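Local coordinates for peroxisomal acyl-coenzyme A oxidase 1 (Arabidopsis thaliana, PDB 1W07), which catalyses the FAD-dependent desaturation of long- and medium-chain acyl-CoAs to 2-trans-enoyl-CoAs, reducing oxygen to hydrogen peroxide in peroxisomal beta-oxidation, at residues B[489-494]-B[523-528]. The protein carries 1 engineered substitution. Sequence-based numbering, arbitrary orientation.
Sequences ARALRM and AIAHCQ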
loop_
_atom_site.group_PDB
_atom_site.type_symbol
_atom_site.label_atom_id
_atom_site.label_comp_id
_atom_site.label_asym_id
_atom_site.label_seq_id
_atom_site.Cartn_x
_atom_site.Cartn_y
_atom_site.Cartn_z
ATOM N N ALA B 489 -10.293 2.404 29.562
ATOM C CA ALA B 489 -11.272 3.484 29.612
ATOM C C ALA B 489 -11.663 3.949 28.211
ATOM O O ALA B 489 -12.841 4.116 27.900
ATOM C CB ALA B 489 -10.711 4.656 30.401
ATOM N N ARG B 490 -10.666 4.162 27.364
ATOM C CA ARG B 490 -10.910 4.605 26.001
ATOM C C ARG B 490 -11.797 3.628 25.221
ATOM O O ARG B 490 -12.727 4.038 24.524
ATOM C CB ARG B 490 -9.566 4.812 25.291
ATOM C CG ARG B 490 -9.665 5.013 23.795
ATOM C CD ARG B 490 -9.076 3.819 23.064
ATOM N NE ARG B 490 -9.015 4.027 21.609
ATOM C CZ ARG B 490 -8.190 3.356 20.810
ATOM N NH1 ARG B 490 -7.359 2.450 21.324
ATOM N NH2 ARG B 490 -8.187 3.587 19.510
ATOM N N ALA B 491 -11.518 2.336 25.354
ATOM C CA ALA B 491 -12.293 1.304 24.671
ATOM C C ALA B 491 -13.707 1.199 25.238
ATOM O O ALA B 491 -14.689 1.200 24.495
ATOM C CB ALA B 491 -11.593 -0.037 24.794
ATOM N N LEU B 492 -13.803 1.101 26.561
ATOM C CA LEU B 492 -15.094 0.997 27.232
ATOM C C LEU B 492 -15.957 2.215 26.919
ATOM O O LEU B 492 -17.142 2.087 26.636
ATOM C CB LEU B 492 -14.897 0.880 28.748
ATOM C CG LEU B 492 -16.168 0.844 29.613
ATOM C CD1 LEU B 492 -17.059 -0.313 29.199
ATOM C CD2 LEU B 492 -15.771 0.694 31.067
ATOM N N ARG B 493 -15.346 3.392 26.983
ATOM C CA ARG B 493 -16.034 4.636 26.709
ATOM C C ARG B 493 -16.644 4.639 25.307
ATOM O O ARG B 493 -17.810 4.999 25.124
ATOM C CB ARG B 493 -15.058 5.803 26.863
ATOM C CG ARG B 493 -15.559 7.135 26.333
ATOM C CD ARG B 493 -16.705 7.682 27.150
ATOM N NE ARG B 493 -16.406 9.022 27.663
ATOM C CZ ARG B 493 -17.286 9.783 28.304
ATOM N NH1 ARG B 493 -18.515 9.330 28.512
ATOM N NH2 ARG B 493 -16.936 10.983 28.745
ATOM N N MET B 494 -15.851 4.241 24.319
ATOM C CA MET B 494 -16.327 4.191 22.942
ATOM C C MET B 494 -17.465 3.188 22.777
ATOM O O MET B 494 -18.434 3.455 22.081
ATOM C CB MET B 494 -15.168 3.835 21.990
ATOM C CG MET B 494 -14.102 4.924 21.903
ATOM S SD MET B 494 -12.602 4.481 20.979
ATOM C CE MET B 494 -13.109 4.793 19.304
ATOM N N ALA B 523 -14.533 -1.419 18.171
ATOM C CA ALA B 523 -14.039 -2.789 18.141
ATOM C C ALA B 523 -12.518 -2.778 17.976
ATOM O O ALA B 523 -11.811 -3.589 18.575
ATOM C CB ALA B 523 -14.707 -3.561 17.000
ATOM N N ILE B 524 -12.015 -1.853 17.167
ATOM C CA ILE B 524 -10.575 -1.722 16.963
ATOM C C ILE B 524 -9.902 -1.316 18.264
ATOM O O ILE B 524 -8.847 -1.854 18.604
ATOM C CB ILE B 524 -10.250 -0.676 15.861
ATOM C CG1 ILE B 524 -10.526 -1.300 14.484
ATOM C CG2 ILE B 524 -8.795 -0.191 15.990
ATOM C CD1 ILE B 524 -10.470 -0.310 13.362
ATOM N N ALA B 525 -10.504 -0.372 18.990
ATOM C CA ALA B 525 -9.939 0.079 20.274
ATOM C C ALA B 525 -9.872 -1.092 21.253
ATOM O O ALA B 525 -8.913 -1.223 22.003
ATOM C CB ALA B 525 -10.781 1.235 20.878
ATOM N N HIS B 526 -10.887 -1.951 21.238
ATOM C CA HIS B 526 -10.906 -3.117 22.109
ATOM C C HIS B 526 -9.751 -4.055 21.758
ATOM O O HIS B 526 -9.006 -4.489 22.628
ATOM C CB HIS B 526 -12.226 -3.862 21.961
ATOM C CG HIS B 526 -12.284 -5.137 22.744
ATOM N ND1 HIS B 526 -12.356 -5.166 24.120
ATOM C CD2 HIS B 526 -12.299 -6.428 22.340
ATOM C CE1 HIS B 526 -12.413 -6.420 24.528
ATOM N NE2 HIS B 526 -12.382 -7.205 23.468
ATOM N N CYS B 527 -9.594 -4.362 20.474
ATOM C CA CYS B 527 -8.506 -5.234 20.021
ATOM C C CYS B 527 -7.128 -4.671 20.354
ATOM O O CYS B 527 -6.211 -5.437 20.670
ATOM C CB CYS B 527 -8.591 -5.463 18.518
ATOM S SG CYS B 527 -10.075 -6.330 18.046
ATOM N N GLN B 528 -6.967 -3.347 20.272
ATOM C CA GLN B 528 -5.676 -2.728 20.579
ATOM C C GLN B 528 -5.369 -2.887 22.061
ATOM O O GLN B 528 -4.226 -3.142 22.442
ATOM C CB GLN B 528 -5.674 -1.242 20.180
ATOM C CG GLN B 528 -5.737 -1.028 18.663
ATOM C CD GLN B 528 -5.913 0.428 18.258
ATOM O OE1 GLN B 528 -6.471 1.236 19.005
ATOM N NE2 GLN B 528 -5.483 0.758 17.045
HETATM O O HOH W 1 -8.051 0.934 23.778
#
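Arg490 contributes most from 489-494 to this contact between two nearly antiparallel helices, whose segment axes come within 8.5 Å at an angle of 155°. Its CG is anti to the backbone N, and the chain bends at chi2 (-111°), which brings the guanidinium across to residues 523-528. One face of that group lies on the methyl of Ala525, the central residue there, with Arg490 CZ 3.3 Å from Ala525 CB. Its outer edge grips Gln528 end-on. Arg490 NH1 (2.8 Å) and NH2 (3.0 Å) both donate to Gln528 OE1, which stays close to the guanidinium plane. The NH1 bond runs nearly along the C=O axis; both bonds bend at the hydrogen, to 146° for NH1 and further for NH2. A water accepts from NH1 and donates to O of Ala525, so the helix backbone is tied in as well. NH2 also forms a salt bridge with Asp570, which probably balances the buried charge. Ala491 faces Ala525 where the backbones are nearest, their CA atoms 5.1 Å apart. Small residues on both sides permit this close approach. Met494 bends at chi3 and rests SD against Ala525 CB at 3.7 Å, so one methyl touches both thioether and guanidinium. The contact joins helices 480-503 and 516-538 in the C-terminal helical region, away from the FAD site. Helix 568-572 touches Arg490 and Met494, while helices 370-398 and 427-443 pack against 523-528.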